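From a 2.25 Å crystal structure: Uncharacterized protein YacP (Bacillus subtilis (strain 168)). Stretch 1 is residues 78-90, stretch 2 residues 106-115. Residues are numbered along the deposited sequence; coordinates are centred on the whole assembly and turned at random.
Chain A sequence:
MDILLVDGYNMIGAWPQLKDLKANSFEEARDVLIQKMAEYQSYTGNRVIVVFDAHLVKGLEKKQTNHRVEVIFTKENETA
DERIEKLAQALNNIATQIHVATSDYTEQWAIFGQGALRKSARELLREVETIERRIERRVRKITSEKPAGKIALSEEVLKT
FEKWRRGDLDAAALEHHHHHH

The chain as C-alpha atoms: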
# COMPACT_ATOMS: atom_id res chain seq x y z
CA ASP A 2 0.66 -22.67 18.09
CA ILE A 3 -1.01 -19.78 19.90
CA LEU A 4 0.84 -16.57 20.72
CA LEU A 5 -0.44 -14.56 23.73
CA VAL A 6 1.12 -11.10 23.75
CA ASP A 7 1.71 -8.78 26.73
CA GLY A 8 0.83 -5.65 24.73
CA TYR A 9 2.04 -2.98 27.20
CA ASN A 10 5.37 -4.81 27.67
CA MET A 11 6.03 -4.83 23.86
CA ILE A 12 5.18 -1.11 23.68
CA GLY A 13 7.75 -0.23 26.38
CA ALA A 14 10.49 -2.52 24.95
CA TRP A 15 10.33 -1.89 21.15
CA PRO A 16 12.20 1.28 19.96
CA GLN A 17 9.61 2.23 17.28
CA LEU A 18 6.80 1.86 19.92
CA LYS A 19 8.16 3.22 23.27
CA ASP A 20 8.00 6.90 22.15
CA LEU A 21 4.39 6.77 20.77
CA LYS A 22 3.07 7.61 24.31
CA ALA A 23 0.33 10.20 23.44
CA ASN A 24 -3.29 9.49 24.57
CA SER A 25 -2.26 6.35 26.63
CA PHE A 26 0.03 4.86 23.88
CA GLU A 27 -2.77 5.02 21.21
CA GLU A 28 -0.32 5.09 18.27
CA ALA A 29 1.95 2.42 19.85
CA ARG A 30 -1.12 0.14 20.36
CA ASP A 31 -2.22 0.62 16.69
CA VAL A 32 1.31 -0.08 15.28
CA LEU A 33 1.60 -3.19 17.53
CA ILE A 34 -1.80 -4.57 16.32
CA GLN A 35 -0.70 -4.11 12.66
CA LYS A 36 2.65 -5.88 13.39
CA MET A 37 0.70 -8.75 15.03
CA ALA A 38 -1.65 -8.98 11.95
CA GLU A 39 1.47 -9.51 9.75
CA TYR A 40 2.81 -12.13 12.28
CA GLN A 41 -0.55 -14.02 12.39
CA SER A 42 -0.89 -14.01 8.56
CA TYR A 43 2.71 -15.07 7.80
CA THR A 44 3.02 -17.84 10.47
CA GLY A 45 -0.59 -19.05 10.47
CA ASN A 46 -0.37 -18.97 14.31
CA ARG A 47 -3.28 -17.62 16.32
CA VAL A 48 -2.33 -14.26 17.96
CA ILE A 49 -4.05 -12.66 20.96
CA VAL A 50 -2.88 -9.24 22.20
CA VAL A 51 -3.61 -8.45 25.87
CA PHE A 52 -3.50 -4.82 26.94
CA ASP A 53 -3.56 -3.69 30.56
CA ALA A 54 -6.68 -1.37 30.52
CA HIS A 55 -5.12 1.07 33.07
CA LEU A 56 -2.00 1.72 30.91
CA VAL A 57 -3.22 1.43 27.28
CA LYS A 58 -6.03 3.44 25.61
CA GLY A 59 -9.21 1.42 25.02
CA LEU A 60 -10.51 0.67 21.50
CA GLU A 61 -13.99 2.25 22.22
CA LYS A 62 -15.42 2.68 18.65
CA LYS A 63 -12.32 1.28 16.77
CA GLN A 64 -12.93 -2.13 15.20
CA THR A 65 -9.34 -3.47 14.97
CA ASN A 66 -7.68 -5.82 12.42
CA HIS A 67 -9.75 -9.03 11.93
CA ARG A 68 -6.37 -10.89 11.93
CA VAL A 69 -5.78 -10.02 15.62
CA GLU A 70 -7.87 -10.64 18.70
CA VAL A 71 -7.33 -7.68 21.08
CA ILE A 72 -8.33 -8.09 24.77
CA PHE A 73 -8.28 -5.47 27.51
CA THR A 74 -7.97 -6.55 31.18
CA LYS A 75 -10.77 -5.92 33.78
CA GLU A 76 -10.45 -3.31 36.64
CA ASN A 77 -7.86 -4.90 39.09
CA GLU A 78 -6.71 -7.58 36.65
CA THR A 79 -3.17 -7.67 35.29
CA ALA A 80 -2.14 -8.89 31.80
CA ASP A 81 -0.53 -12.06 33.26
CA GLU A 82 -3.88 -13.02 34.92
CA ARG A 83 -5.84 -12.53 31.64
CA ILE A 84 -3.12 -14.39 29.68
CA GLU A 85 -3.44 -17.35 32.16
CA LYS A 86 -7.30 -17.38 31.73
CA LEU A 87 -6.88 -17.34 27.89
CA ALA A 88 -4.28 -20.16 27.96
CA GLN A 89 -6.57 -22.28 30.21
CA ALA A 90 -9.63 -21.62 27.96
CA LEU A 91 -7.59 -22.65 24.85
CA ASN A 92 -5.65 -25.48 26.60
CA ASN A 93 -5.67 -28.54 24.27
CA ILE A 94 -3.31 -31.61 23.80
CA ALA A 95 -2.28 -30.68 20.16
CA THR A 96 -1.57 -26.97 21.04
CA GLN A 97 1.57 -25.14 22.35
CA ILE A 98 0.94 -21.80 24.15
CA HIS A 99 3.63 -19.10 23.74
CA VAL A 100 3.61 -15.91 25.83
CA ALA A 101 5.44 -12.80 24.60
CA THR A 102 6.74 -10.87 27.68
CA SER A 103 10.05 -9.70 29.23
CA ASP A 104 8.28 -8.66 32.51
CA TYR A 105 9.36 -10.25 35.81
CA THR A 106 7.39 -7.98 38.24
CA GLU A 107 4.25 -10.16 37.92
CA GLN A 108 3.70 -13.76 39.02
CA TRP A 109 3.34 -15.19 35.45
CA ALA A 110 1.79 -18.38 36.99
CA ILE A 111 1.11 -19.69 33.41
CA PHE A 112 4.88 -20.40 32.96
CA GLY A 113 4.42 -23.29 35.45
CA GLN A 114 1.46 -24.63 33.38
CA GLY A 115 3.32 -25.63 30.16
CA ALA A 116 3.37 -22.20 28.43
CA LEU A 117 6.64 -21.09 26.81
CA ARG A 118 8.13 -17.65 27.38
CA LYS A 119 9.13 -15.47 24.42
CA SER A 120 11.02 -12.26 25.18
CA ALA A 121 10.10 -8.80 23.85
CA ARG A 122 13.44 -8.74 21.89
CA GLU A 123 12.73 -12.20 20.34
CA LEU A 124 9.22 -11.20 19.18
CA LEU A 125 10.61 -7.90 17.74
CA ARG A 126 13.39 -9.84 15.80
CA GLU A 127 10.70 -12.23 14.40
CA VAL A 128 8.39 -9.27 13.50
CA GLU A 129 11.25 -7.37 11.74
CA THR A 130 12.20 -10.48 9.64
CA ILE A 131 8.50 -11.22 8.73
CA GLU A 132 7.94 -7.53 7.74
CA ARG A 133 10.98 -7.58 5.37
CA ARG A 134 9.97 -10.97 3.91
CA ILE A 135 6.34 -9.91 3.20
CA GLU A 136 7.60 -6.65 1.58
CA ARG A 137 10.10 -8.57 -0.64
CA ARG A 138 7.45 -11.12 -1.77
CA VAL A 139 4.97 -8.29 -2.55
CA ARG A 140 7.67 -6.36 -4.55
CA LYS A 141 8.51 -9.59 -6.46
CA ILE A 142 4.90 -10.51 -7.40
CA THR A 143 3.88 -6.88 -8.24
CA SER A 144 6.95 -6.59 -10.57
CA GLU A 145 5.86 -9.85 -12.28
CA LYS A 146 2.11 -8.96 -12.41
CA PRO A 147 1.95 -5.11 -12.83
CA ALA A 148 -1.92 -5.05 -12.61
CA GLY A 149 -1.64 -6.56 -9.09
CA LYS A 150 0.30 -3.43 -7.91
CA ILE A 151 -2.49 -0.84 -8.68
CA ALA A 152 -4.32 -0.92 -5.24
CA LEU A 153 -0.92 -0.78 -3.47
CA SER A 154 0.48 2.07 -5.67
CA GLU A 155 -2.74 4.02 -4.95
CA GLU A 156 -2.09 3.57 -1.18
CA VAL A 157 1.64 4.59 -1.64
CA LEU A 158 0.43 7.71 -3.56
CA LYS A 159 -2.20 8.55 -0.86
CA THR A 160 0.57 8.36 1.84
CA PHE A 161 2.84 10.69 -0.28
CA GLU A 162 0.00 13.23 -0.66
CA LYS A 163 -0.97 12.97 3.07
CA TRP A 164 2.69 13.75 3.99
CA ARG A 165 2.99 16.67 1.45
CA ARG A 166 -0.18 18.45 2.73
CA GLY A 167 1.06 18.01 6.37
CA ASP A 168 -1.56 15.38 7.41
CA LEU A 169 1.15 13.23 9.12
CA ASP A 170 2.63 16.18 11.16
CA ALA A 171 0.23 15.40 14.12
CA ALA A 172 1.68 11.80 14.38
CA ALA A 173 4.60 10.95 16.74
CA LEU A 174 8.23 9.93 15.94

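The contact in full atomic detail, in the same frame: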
# COMPACT_ATOMS: atom_id res chain seq x y z
N GLU A 78 -7.28 -6.42 37.30
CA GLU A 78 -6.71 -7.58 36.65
C GLU A 78 -5.49 -7.18 35.87
O GLU A 78 -5.51 -6.18 35.16
CB GLU A 78 -7.77 -8.21 35.74
CG GLU A 78 -7.36 -9.54 35.12
CD GLU A 78 -8.21 -9.99 33.95
OE1 GLU A 78 -8.26 -11.21 33.70
OE2 GLU A 78 -8.83 -9.13 33.28
N THR A 79 -4.40 -7.93 36.03
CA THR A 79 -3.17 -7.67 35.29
C THR A 79 -3.14 -8.56 34.04
O THR A 79 -3.86 -9.56 33.98
CB THR A 79 -1.94 -7.91 36.18
OG1 THR A 79 -2.05 -9.20 36.78
CG2 THR A 79 -1.77 -6.83 37.26
N ALA A 80 -2.30 -8.19 33.06
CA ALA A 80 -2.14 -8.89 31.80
C ALA A 80 -1.78 -10.35 32.00
O ALA A 80 -2.34 -11.18 31.29
CB ALA A 80 -1.10 -8.19 30.93
N ASP A 81 -0.91 -10.68 32.98
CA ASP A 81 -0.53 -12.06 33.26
C ASP A 81 -1.70 -12.93 33.72
O ASP A 81 -1.71 -14.12 33.44
CB ASP A 81 0.67 -12.15 34.23
CG ASP A 81 0.38 -11.73 35.64
OD1 ASP A 81 0.03 -10.57 35.84
OD2 ASP A 81 0.60 -12.55 36.56
N GLU A 82 -2.68 -12.33 34.43
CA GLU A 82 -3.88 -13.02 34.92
C GLU A 82 -4.82 -13.33 33.75
O GLU A 82 -5.31 -14.46 33.64
CB GLU A 82 -4.59 -12.21 36.01
CG GLU A 82 -3.78 -12.14 37.30
CD GLU A 82 -4.28 -11.18 38.37
OE1 GLU A 82 -5.11 -10.29 38.06
OE2 GLU A 82 -3.79 -11.28 39.52
N ARG A 83 -5.02 -12.35 32.84
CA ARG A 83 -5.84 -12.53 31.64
C ARG A 83 -5.20 -13.55 30.70
O ARG A 83 -5.90 -14.42 30.19
CB ARG A 83 -6.16 -11.20 30.95
CG ARG A 83 -7.03 -11.33 29.68
CD ARG A 83 -8.39 -11.98 29.91
NE ARG A 83 -9.21 -11.15 30.78
CZ ARG A 83 -10.38 -10.62 30.46
NH1 ARG A 83 -10.95 -10.91 29.29
NH2 ARG A 83 -11.02 -9.84 31.31
N ILE A 84 -3.88 -13.47 30.52
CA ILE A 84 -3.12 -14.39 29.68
C ILE A 84 -3.27 -15.84 30.21
O ILE A 84 -3.50 -16.76 29.41
CB ILE A 84 -1.65 -13.92 29.50
CG1 ILE A 84 -1.60 -12.78 28.46
CG2 ILE A 84 -0.73 -15.07 29.09
CD1 ILE A 84 -0.34 -11.92 28.46
N GLU A 85 -3.24 -16.03 31.54
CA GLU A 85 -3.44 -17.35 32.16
C GLU A 85 -4.87 -17.88 31.86
O GLU A 85 -5.01 -19.04 31.49
CB GLU A 85 -3.21 -17.27 33.68
CG GLU A 85 -3.27 -18.62 34.39
CD GLU A 85 -3.24 -18.55 35.91
OE1 GLU A 85 -2.55 -19.40 36.52
OE2 GLU A 85 -3.90 -17.66 36.49
N LYS A 86 -5.90 -17.03 32.00
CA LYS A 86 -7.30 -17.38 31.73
C LYS A 86 -7.46 -17.80 30.27
O LYS A 86 -8.08 -18.83 30.01
CB LYS A 86 -8.24 -16.20 32.05
CG LYS A 86 -8.54 -16.03 33.53
CD LYS A 86 -9.17 -14.68 33.80
CE LYS A 86 -9.10 -14.29 35.25
NZ LYS A 86 -9.58 -12.90 35.49
N LEU A 87 -6.85 -17.04 29.33
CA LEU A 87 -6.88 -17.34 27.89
C LEU A 87 -6.20 -18.66 27.57
O LEU A 87 -6.76 -19.45 26.82
CB LEU A 87 -6.26 -16.20 27.07
CG LEU A 87 -7.13 -14.97 26.93
CD1 LEU A 87 -6.28 -13.76 26.68
CD2 LEU A 87 -8.18 -15.16 25.83
N ALA A 88 -5.02 -18.91 28.16
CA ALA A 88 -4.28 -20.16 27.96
C ALA A 88 -5.03 -21.38 28.49
O ALA A 88 -4.93 -22.45 27.91
CB ALA A 88 -2.92 -20.07 28.61
N GLN A 89 -5.78 -21.21 29.60
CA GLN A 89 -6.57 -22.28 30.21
C GLN A 89 -7.82 -22.57 29.38
O GLN A 89 -8.20 -23.73 29.25
CB GLN A 89 -6.94 -21.92 31.65
CG GLN A 89 -5.76 -22.07 32.62
CD GLN A 89 -6.04 -21.56 34.02
OE1 GLN A 89 -7.06 -20.90 34.29
NE2 GLN A 89 -5.12 -21.82 34.93
N ALA A 90 -8.44 -21.51 28.81
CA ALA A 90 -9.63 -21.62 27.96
C ALA A 90 -9.31 -22.27 26.61
O ALA A 90 -10.20 -22.87 26.01
CB ALA A 90 -10.24 -20.26 27.74
N THR A 106 8.04 -8.58 37.07
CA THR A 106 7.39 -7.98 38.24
C THR A 106 6.13 -8.75 38.65
O THR A 106 5.76 -8.75 39.82
CB THR A 106 7.13 -6.47 38.07
OG1 THR A 106 6.14 -6.24 37.08
CG2 THR A 106 8.39 -5.66 37.82
N GLU A 107 5.46 -9.38 37.67
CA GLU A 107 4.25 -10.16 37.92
C GLU A 107 4.56 -11.62 38.15
O GLU A 107 5.66 -12.09 37.84
CB GLU A 107 3.22 -9.97 36.79
CG GLU A 107 2.70 -8.55 36.61
CD GLU A 107 1.95 -7.91 37.76
OE1 GLU A 107 1.86 -6.67 37.76
OE2 GLU A 107 1.45 -8.63 38.65
N GLN A 108 3.58 -12.34 38.70
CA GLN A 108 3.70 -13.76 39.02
C GLN A 108 3.96 -14.64 37.82
O GLN A 108 4.81 -15.53 37.91
CB GLN A 108 2.47 -14.27 39.78
CG GLN A 108 2.53 -14.14 41.31
CD GLN A 108 3.90 -14.13 41.96
OE1 GLN A 108 4.56 -13.08 42.05
NE2 GLN A 108 4.37 -15.29 42.40
N TRP A 109 3.24 -14.40 36.69
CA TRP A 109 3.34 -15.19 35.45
C TRP A 109 3.18 -16.69 35.77
O TRP A 109 3.99 -17.51 35.35
CB TRP A 109 4.64 -14.86 34.67
CG TRP A 109 4.62 -13.47 34.11
CD1 TRP A 109 5.25 -12.38 34.62
CD2 TRP A 109 3.81 -13.00 33.02
NE1 TRP A 109 4.91 -11.26 33.90
CE2 TRP A 109 4.02 -11.61 32.92
CE3 TRP A 109 2.94 -13.63 32.10
CZ2 TRP A 109 3.36 -10.83 31.95
CZ3 TRP A 109 2.30 -12.86 31.14
CH2 TRP A 109 2.51 -11.47 31.07
N ALA A 110 2.13 -17.02 36.55
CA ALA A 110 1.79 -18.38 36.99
C ALA A 110 1.64 -19.37 35.83
O ALA A 110 1.91 -20.56 36.02
CB ALA A 110 0.53 -18.36 37.83
N ILE A 111 1.28 -18.88 34.62
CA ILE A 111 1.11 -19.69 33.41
C ILE A 111 2.42 -20.37 32.95
O ILE A 111 2.36 -21.39 32.27
CB ILE A 111 0.44 -18.85 32.28
CG1 ILE A 111 -0.19 -19.77 31.20
CG2 ILE A 111 1.39 -17.78 31.68
CD1 ILE A 111 -0.01 -19.32 29.81
N PHE A 112 3.59 -19.83 33.35
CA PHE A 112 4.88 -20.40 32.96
C PHE A 112 5.21 -21.71 33.72
O PHE A 112 6.18 -22.39 33.38
CB PHE A 112 6.00 -19.36 33.05
CG PHE A 112 5.87 -18.25 32.03
CD1 PHE A 112 5.51 -18.52 30.71
CD2 PHE A 112 6.16 -16.93 32.38
CE1 PHE A 112 5.37 -17.49 29.79
CE2 PHE A 112 6.03 -15.90 31.45
CZ PHE A 112 5.64 -16.19 30.15
N GLY A 113 4.36 -22.04 34.70
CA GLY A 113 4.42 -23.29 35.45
C GLY A 113 3.31 -24.23 35.01
O GLY A 113 3.11 -25.28 35.63
N GLN A 114 2.58 -23.86 33.93
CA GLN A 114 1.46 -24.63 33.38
C GLN A 114 1.68 -25.03 31.89
O GLN A 114 0.71 -25.19 31.14
CB GLN A 114 0.14 -23.85 33.54
CG GLN A 114 -0.35 -23.74 34.97
CD GLN A 114 -1.38 -22.65 35.11
OE1 GLN A 114 -2.52 -22.77 34.64
NE2 GLN A 114 -1.00 -21.57 35.77
N GLY A 115 2.95 -25.20 31.50
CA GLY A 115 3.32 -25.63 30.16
C GLY A 115 3.56 -24.56 29.10
O GLY A 115 4.09 -24.87 28.03
O HOH W 1 0.08 -15.96 34.15
O HOH W 2 -0.15 -15.13 36.83
O HOH W 3 0.91 -11.29 38.97

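Three direct hydrogen bonds tie the helix 80-90 to the loop and short 3-10 segment of residues 106-115. Two of them share the side chain of Q114. Its NE2 donates to E85 OE1 at 2.8 Å with an N-H...acceptor angle of 165°, while its OE1 accepts from Q89 NE2 at 2.8 Å and 156°. A single carboxamide thus offers a donor to one helix residue and an acceptor to another one turn further on, a pairing that a carboxylate or an amine could not make in the same way. E85 and Q89 both leave the helix sideways, yet their extended chains (chi2 near t in each) bring the polar ends to Q114. A weak bond from Q114 NE2 to A110 O, 3.1 Å at 148°, also ties the carboxamide to its own segment.

The third direct bond runs from W109 N to D81 OD2, 3.2 Å at 158°. D81 points toward the loop, and its p rotamer (chi1 69°) places the carboxylate among backbone NH groups. Two more of these are reached through water: water 2 donates to D81 OD2 (2.7 Å) and accepts from A110 N (3.0 Å), and water 3 donates to D81 OD2 (2.7 Å) and accepts from Q108 N (2.9 Å). One carboxylate oxygen therefore serves three successive amides, one directly and two by relay. The backbone joins in as well, because water 1 donates to D81 O at 2.7 Å and accepts from I111 N at 3.2 Å.

D81 OD1, the other carboxylate oxygen, accepts a hydrogen bond from T79 OG1 at 2.7 Å. T79 occupies the N-cap position, but its side chain makes no capping bond. D81 OD1 also lies 3.7 Å from E107 OE2, a close approach of like charges; water 3 bridges the two carboxylates, donating to E107 OE2 at 2.7 Å as well as to D81 OD2.

Beneath this polar layer, W109 supplies a broad apolar surface. Its CA-to-CB bond points away from the helix, but the indole returns to it with chi1 -68° and chi2 101°. D81 CB sits 3.3 Å from the centroid of the six-membered ring formed by CD2, CE2, CE3, CZ2, CZ3 and CH2, only 7° off the ring normal, so the contact is a CH-pi interaction over the face. I84 approaches the edge instead, with its CD1 3.9 Å from W109 CZ3. Aspartate suits its place twice over, its methylene meeting the ring while its carboxylate meets the amides.

I111 continues the packing along the helix. It points toward the helix, and its CD1 comes within 3.2 Å of A88 CB, a tight contact with a small residue; its CG2 lies 4.3 Å from I84 CG2. I84, A88 and I111 are all buried, as is W109, whereas Q89 and Q114 remain exposed. Together the two stretches bury 529 Å², counting both sides.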